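Local coordinates for acyl-CoA thioesterase II TesB2 (Mycobacterium marinum, PDB 3U0A), which probably hydrolyses fatty acyl-CoA thioesters to free fatty acids and coenzyme A, using two hotdog domains carried on one chain, at residues Gly203-Thr208 with Gly249-His254; Ala125-Asp130 with Arg155-Asp160; Gln44-Ala49 with Leu188-Leu193. All blocks are in the same frame, centred on the assembly; numbering follows the deposited sequence. Where two conformers were deposited one is given.

Interaction 1: Gly203-Thr208 with Gly249-His254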
# COMPACT_ATOMS: atom_id res chain seq x y z
N GLY A 203 -2.62 -4.69 -15.44
CA GLY A 203 -2.30 -5.55 -16.61
C GLY A 203 -1.29 -6.66 -16.28
O GLY A 203 -1.36 -7.75 -16.83
N SER A 204 -0.38 -6.40 -15.36
CA SER A 204 0.66 -7.39 -15.00
C SER A 204 0.08 -8.68 -14.38
O SER A 204 0.73 -9.75 -14.43
CB SER A 204 1.71 -6.78 -14.06
OG SER A 204 1.18 -6.50 -12.77
N ALA A 205 -1.12 -8.57 -13.80
CA ALA A 205 -1.85 -9.72 -13.30
C ALA A 205 -2.25 -10.69 -14.44
O ALA A 205 -2.37 -11.88 -14.18
CB ALA A 205 -3.08 -9.30 -12.51
N GLN A 206 -2.40 -10.18 -15.68
CA GLN A 206 -2.95 -11.00 -16.77
C GLN A 206 -1.91 -11.69 -17.64
O GLN A 206 -2.27 -12.35 -18.61
CB GLN A 206 -3.92 -10.21 -17.66
CG GLN A 206 -5.05 -9.48 -16.92
CD GLN A 206 -5.87 -10.41 -16.05
OE1 GLN A 206 -6.15 -11.58 -16.42
NE2 GLN A 206 -6.28 -9.90 -14.89
N VAL A 207 -0.64 -11.56 -17.27
CA VAL A 207 0.44 -11.94 -18.19
C VAL A 207 0.36 -13.42 -18.54
O VAL A 207 0.50 -13.79 -19.72
CB VAL A 207 1.80 -11.59 -17.59
CG1 VAL A 207 2.93 -12.29 -18.32
CG2 VAL A 207 2.01 -10.09 -17.65
N THR A 208 0.11 -14.24 -17.52
CA THR A 208 0.00 -15.69 -17.67
C THR A 208 -1.45 -16.22 -17.81
O THR A 208 -1.70 -17.39 -17.61
CB THR A 208 0.62 -16.42 -16.43
OG1 THR A 208 -0.21 -16.21 -15.27
CG2 THR A 208 2.07 -15.96 -16.18
N GLY A 249 -11.03 -14.10 -6.96
CA GLY A 249 -11.57 -13.06 -7.80
C GLY A 249 -10.75 -11.79 -7.78
O GLY A 249 -11.19 -10.74 -8.25
N ARG A 250 -9.54 -11.87 -7.23
CA ARG A 250 -8.72 -10.69 -7.05
C ARG A 250 -7.35 -11.00 -7.58
O ARG A 250 -7.03 -12.15 -7.82
CB ARG A 250 -8.65 -10.25 -5.55
CG ARG A 250 -9.99 -10.05 -4.90
CD ARG A 250 -9.94 -9.34 -3.54
NE ARG A 250 -8.97 -9.91 -2.62
CZ ARG A 250 -9.04 -11.10 -2.06
NH1 ARG A 250 -10.04 -11.92 -2.29
NH2 ARG A 250 -8.07 -11.49 -1.28
N ALA A 251 -6.56 -9.95 -7.76
CA ALA A 251 -5.18 -10.06 -8.15
C ALA A 251 -4.47 -8.92 -7.49
O ALA A 251 -4.96 -7.82 -7.46
CB ALA A 251 -5.03 -9.98 -9.67
N LEU A 252 -3.30 -9.18 -6.94
CA LEU A 252 -2.48 -8.16 -6.40
C LEU A 252 -1.36 -7.91 -7.35
O LEU A 252 -0.81 -8.84 -7.95
CB LEU A 252 -1.92 -8.60 -5.07
CG LEU A 252 -1.24 -7.51 -4.25
CD1 LEU A 252 -2.23 -6.39 -3.94
CD2 LEU A 252 -0.66 -8.14 -2.99
N THR A 253 -1.02 -6.63 -7.50
CA THR A 253 0.11 -6.21 -8.31
C THR A 253 0.95 -5.16 -7.57
O THR A 253 0.57 -4.60 -6.54
CB THR A 253 -0.37 -5.72 -9.70
OG1 THR A 253 -1.15 -4.52 -9.58
CG2 THR A 253 -1.21 -6.82 -10.39
N HIS A 254 2.12 -4.93 -8.12
CA HIS A 254 3.20 -4.25 -7.41
C HIS A 254 4.21 -3.76 -8.38
O HIS A 254 4.60 -4.50 -9.30
CB HIS A 254 3.89 -5.23 -6.48
CG HIS A 254 5.15 -4.68 -5.87
ND1 HIS A 254 5.13 -3.79 -4.88
CD2 HIS A 254 6.50 -4.90 -6.18
CE1 HIS A 254 6.39 -3.46 -4.54
NE2 HIS A 254 7.23 -4.14 -5.35

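Interaction 2: Ala125-Asp130 with Arg155-Asp160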
# COMPACT_ATOMS: atom_id res chain seq x y z
N ALA A 125 18.10 -5.14 -14.79
CA ALA A 125 18.53 -5.21 -16.16
C ALA A 125 17.30 -5.16 -17.03
O ALA A 125 16.43 -6.05 -16.97
CB ALA A 125 19.32 -6.50 -16.41
N ALA A 126 17.18 -4.09 -17.79
CA ALA A 126 16.18 -3.97 -18.84
C ALA A 126 16.93 -3.53 -20.09
O ALA A 126 18.09 -3.06 -20.01
CB ALA A 126 15.08 -2.99 -18.46
N PRO A 127 16.32 -3.76 -21.26
CA PRO A 127 16.97 -3.27 -22.45
C PRO A 127 16.58 -1.81 -22.60
O PRO A 127 15.55 -1.40 -22.05
CB PRO A 127 16.37 -4.13 -23.56
CG PRO A 127 15.10 -4.63 -23.02
CD PRO A 127 15.26 -4.74 -21.54
N PRO A 128 17.41 -1.01 -23.30
CA PRO A 128 17.01 0.37 -23.45
C PRO A 128 15.69 0.50 -24.23
O PRO A 128 15.32 -0.41 -24.97
CB PRO A 128 18.17 1.00 -24.23
CG PRO A 128 19.35 0.18 -23.85
CD PRO A 128 18.83 -1.21 -23.62
N PRO A 129 14.97 1.61 -24.05
CA PRO A 129 13.71 1.76 -24.79
C PRO A 129 13.90 1.93 -26.30
O PRO A 129 13.05 1.53 -27.08
CB PRO A 129 13.12 3.05 -24.20
CG PRO A 129 14.30 3.81 -23.67
CD PRO A 129 15.28 2.77 -23.20
N ASP A 130 15.04 2.50 -26.67
CA ASP A 130 15.20 2.94 -28.05
C ASP A 130 15.19 1.79 -29.06
O ASP A 130 14.74 2.00 -30.22
CB ASP A 130 16.41 3.86 -28.25
CG ASP A 130 16.01 5.33 -28.34
OD1 ASP A 130 14.83 5.63 -28.03
OD2 ASP A 130 16.86 6.16 -28.72
N ARG A 155 6.55 1.33 -24.20
CA ARG A 155 7.33 0.26 -24.85
C ARG A 155 7.43 -0.88 -23.88
O ARG A 155 7.94 -0.71 -22.78
CB ARG A 155 8.70 0.77 -25.26
CG ARG A 155 8.63 1.95 -26.20
CD ARG A 155 9.94 2.30 -26.91
NE ARG A 155 9.74 3.57 -27.62
CZ ARG A 155 10.65 4.24 -28.33
NH1 ARG A 155 11.88 3.77 -28.50
NH2 ARG A 155 10.31 5.40 -28.89
N ILE A 156 6.91 -2.04 -24.31
CA ILE A 156 6.69 -3.18 -23.42
C ILE A 156 7.80 -4.16 -23.64
O ILE A 156 7.97 -4.67 -24.74
CB ILE A 156 5.30 -3.82 -23.67
CG1 ILE A 156 4.24 -2.69 -23.73
CG2 ILE A 156 4.95 -4.84 -22.58
CD1 ILE A 156 2.83 -3.05 -23.30
N VAL A 157 8.57 -4.43 -22.59
CA VAL A 157 9.67 -5.34 -22.70
C VAL A 157 9.08 -6.70 -23.08
O VAL A 157 8.14 -7.18 -22.45
CB VAL A 157 10.52 -5.41 -21.41
CG1 VAL A 157 11.69 -6.35 -21.61
CG2 VAL A 157 11.07 -4.04 -21.06
N PRO A 158 9.59 -7.28 -24.18
CA PRO A 158 9.25 -8.63 -24.66
C PRO A 158 9.54 -9.71 -23.66
O PRO A 158 10.54 -9.62 -22.91
CB PRO A 158 10.17 -8.81 -25.86
CG PRO A 158 10.40 -7.45 -26.37
CD PRO A 158 10.45 -6.58 -25.15
N ARG A 159 8.71 -10.74 -23.65
CA ARG A 159 8.86 -11.77 -22.62
C ARG A 159 10.32 -12.33 -22.63
O ARG A 159 10.94 -12.56 -21.58
CB ARG A 159 7.76 -12.85 -22.74
N ASP A 160 10.90 -12.48 -23.83
CA ASP A 160 12.28 -13.04 -23.97
C ASP A 160 13.45 -12.17 -23.51
O ASP A 160 14.55 -12.68 -23.35
CB ASP A 160 12.55 -13.40 -25.44
CG ASP A 160 12.03 -14.77 -25.80
OD1 ASP A 160 11.75 -15.55 -24.87
OD2 ASP A 160 11.91 -15.07 -27.01

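Interaction 3: Gln44-Ala49 with Leu188-Leu193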
# COMPACT_ATOMS: atom_id res chain seq x y z
N GLN A 44 -7.33 13.81 -9.34
CA GLN A 44 -7.95 15.05 -8.94
C GLN A 44 -8.19 15.04 -7.43
O GLN A 44 -7.99 16.06 -6.79
CB GLN A 44 -9.22 15.34 -9.73
CG GLN A 44 -8.94 15.83 -11.17
CD GLN A 44 -10.07 16.68 -11.79
OE1 GLN A 44 -11.21 16.22 -11.99
NE2 GLN A 44 -9.74 17.92 -12.10
N SER A 45 -8.55 13.90 -6.87
CA SER A 45 -8.65 13.78 -5.42
C SER A 45 -7.33 14.18 -4.74
O SER A 45 -7.36 14.85 -3.74
CB SER A 45 -9.03 12.36 -5.02
OG SER A 45 -10.20 11.94 -5.65
N LEU A 46 -6.20 13.76 -5.30
CA LEU A 46 -4.89 14.16 -4.72
C LEU A 46 -4.62 15.65 -4.88
O LEU A 46 -4.15 16.31 -3.94
CB LEU A 46 -3.73 13.37 -5.33
CG LEU A 46 -2.33 13.79 -4.90
CD1 LEU A 46 -2.06 13.55 -3.44
CD2 LEU A 46 -1.27 13.09 -5.72
N VAL A 47 -4.93 16.18 -6.07
CA VAL A 47 -4.69 17.58 -6.35
C VAL A 47 -5.47 18.42 -5.36
O VAL A 47 -4.97 19.43 -4.88
CB VAL A 47 -5.05 17.94 -7.79
CG1 VAL A 47 -5.01 19.45 -8.01
CG2 VAL A 47 -4.13 17.21 -8.73
N SER A 48 -6.67 17.98 -5.03
CA SER A 48 -7.49 18.63 -3.99
C SER A 48 -6.83 18.64 -2.61
O SER A 48 -6.96 19.60 -1.84
CB SER A 48 -8.81 17.89 -3.85
OG SER A 48 -9.74 18.41 -4.77
N ALA A 49 -6.20 17.53 -2.28
CA ALA A 49 -5.47 17.41 -1.06
C ALA A 49 -4.33 18.45 -1.07
O ALA A 49 -4.15 19.16 -0.10
CB ALA A 49 -4.95 15.98 -0.90
N LEU A 188 2.38 17.98 -10.99
CA LEU A 188 1.94 17.51 -12.29
C LEU A 188 2.65 16.23 -12.69
O LEU A 188 2.09 15.37 -13.36
CB LEU A 188 2.18 18.59 -13.38
CG LEU A 188 1.89 18.18 -14.83
CD1 LEU A 188 0.42 17.90 -15.06
CD2 LEU A 188 2.37 19.23 -15.81
N HIS A 189 3.91 16.12 -12.30
CA HIS A 189 4.69 14.95 -12.63
C HIS A 189 4.22 13.78 -11.82
O HIS A 189 4.00 12.72 -12.37
CB HIS A 189 6.20 15.22 -12.50
CG HIS A 189 6.72 16.16 -13.57
ND1 HIS A 189 7.43 15.73 -14.61
CD2 HIS A 189 6.54 17.53 -13.76
CE1 HIS A 189 7.70 16.76 -15.42
NE2 HIS A 189 7.16 17.86 -14.88
N ILE A 190 4.02 13.99 -10.52
CA ILE A 190 3.50 12.96 -9.62
C ILE A 190 2.15 12.41 -10.16
O ILE A 190 1.99 11.21 -10.31
CB ILE A 190 3.44 13.48 -8.15
CG1 ILE A 190 4.85 13.68 -7.59
CG2 ILE A 190 2.77 12.48 -7.23
CD1 ILE A 190 4.92 14.73 -6.49
N CYS A 191 1.23 13.32 -10.50
CA CYS A 191 -0.05 12.95 -11.10
C CYS A 191 0.11 12.20 -12.42
O CYS A 191 -0.59 11.24 -12.68
CB CYS A 191 -0.93 14.19 -11.30
SG CYS A 191 -1.61 14.88 -9.77
N ALA A 192 1.04 12.64 -13.25
CA ALA A 192 1.32 11.97 -14.50
C ALA A 192 1.69 10.51 -14.23
O ALA A 192 1.12 9.60 -14.82
CB ALA A 192 2.42 12.70 -15.28
N LEU A 193 2.63 10.29 -13.30
CA LEU A 193 3.10 8.95 -12.97
C LEU A 193 1.99 8.11 -12.31
O LEU A 193 1.84 6.91 -12.62
CB LEU A 193 4.34 9.01 -12.06
CG LEU A 193 4.92 7.69 -11.52
CD1 LEU A 193 6.38 7.84 -11.21
CD2 LEU A 193 4.19 7.23 -10.27

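Interaction 1: Gly203-Thr208 with Gly249-His254
A205, in a 3-10 segment that includes 203-205 and comes after helix 186-200, brings its CA to 6.1 Å from CA of A251 on strand 250-259, a close approach of turn to strand. The turn is tied by a backbone bond from Q206 N to G203 O, 2.9 Å, and presents S204 and A205 to one face of the strand. From that face rise A251 and T253, two residues apart, while L252 between them points the other way and packs on W226 of the second subunit. The two methyl side chains meet directly, A205 CB to A251 CB at 3.5 Å; alanine suits both places, since with the CA atoms this close each methyl already spans its share of the distance. T253 completes the patch with its methyl branch: CG2 lies 3.8 Å from A205 CB and 3.4 Å from S204 OG. That methyl stands anti to the carbonyl carbon and beside the backbone N, and the branching of threonine leaves OG1 to bond the backbone oxygen of Q270 on the adjoining strand 264-275. S204 OG does two things: placed by a chi1 of 68° between its own N and carbonyl carbon, it touches T253 CG2 and bonds L201 O, three residues back. Side chains of strand 237-247 touch the same patch, Q241 at S204 and S243 at A205 and T253. Though half its residues bear hydroxyls, the contact is thus apolar in effect: the methyls of A205, A251 and T253 cluster, and the serine oxygen, bonded elsewhere, adds only van der Waals contact.

Interaction 2: Ala125-Asp130 with Arg155-Asp160
R155 NH1 donates to the backbone oxygen of P129 at 2.9 Å, with a nearly straight N-H...O angle of 164°. The bond fastens a proline-rich loop to strand 152-156, which lies at the margin of the second hotdog domain and pairs with strand 171-178. P129 O lies close to the guanidinium plane, as suits the N-H, yet NH1 stands well above the carbonyl plane, 58° out of it. D130 adds a charge at the same nitrogen, but its OD1 is 3.5 Å from NH1 and the aspartate was modelled in two conformers, so this salt bridge is loose and doubtful. A sulfate, probably from the crystallisation liquor, lies about 4 Å from the D130 side chain. On the other terminal nitrogen, NH2, R155 has a salt bridge to D153 of its own strand, which helps fix the turn of the group. The arm between strand and guanidinium is extended from CG to NE, and arginine suits the place by combining this reach with apolar methylenes: its CD passes 4.2 Å from P129 CB, and W236 flanks both residues. P129 also rests on W175 of strand 171-178. Farther along, P127 and V157 meet. The CB of P127 points toward 155-160, and proline suits the spot as a rigid, compact apolar ring to set against a branched side chain. V157 meets it with the branch that lies anti to its backbone N (chi1 -178°): CG1 is 3.9 Å from P127 CD and 4.1 Å from P127 CG.

Interaction 3: Gln44-Ala49 with Leu188-Leu193
V47 and C191 make the closest touch between two nearly antiparallel helices, CG2 of the valine lying 3.6 Å from SG of the cysteine. Their CA atoms, 8.1 Å apart, are also the nearest pair of the two segments. This is a sulphur-to-methyl van der Waals contact: SG stands anti to its carbonyl carbon (chi1 -73°), and the small, polarisable thiol fits against the branch of V47 that flanks the valine's backbone N. Hydrocarbon contacts extend it more loosely. L46 CD2 is 4.4 Å from I190 CG2 and likewise 4.4 Å from C191 SG, so one leucine methyl borders two neighbouring residues of 188-193; the reach of leucine suits segment axes that come no closer than 10.6 Å. L46 also touches M106 and A108 of strand 101-111.

The polar side chains of Q44, S45 and H189 make their hydrogen bonds elsewhere. The segments 44-49 and 188-193 run at 155° to each other and belong to helices 34-51 and 186-200, the hotdog helices of the N-terminal and second domains. Their meeting is characteristic of a double hotdog, in which two such units pack side by side in one chain. Between these segments, the domains thus meet through dispersion and apolar burial, with neither charge nor directional bond to fix the pairing.

The three contacts do not touch one another. Interaction 3 joins the two hotdog domains helix to helix, whereas interactions 1 and 2 lie on the other side of the chain's centre and both involve strands of the second domain, 250-259 and 152-156. These two reach the same sheet, about 7 Å apart at their nearest atoms and 20 Å between centres. Interaction 3 is farther off, its centre about 24 Å from that of interaction 1 and 28 Å from that of interaction 2, which is nested in the chain between its helices. The L46 side chain of interaction 3 is about 9 Å from a bound sodium ion; V50 and V53, shortly after 44-49 in the chain, form a sodium site.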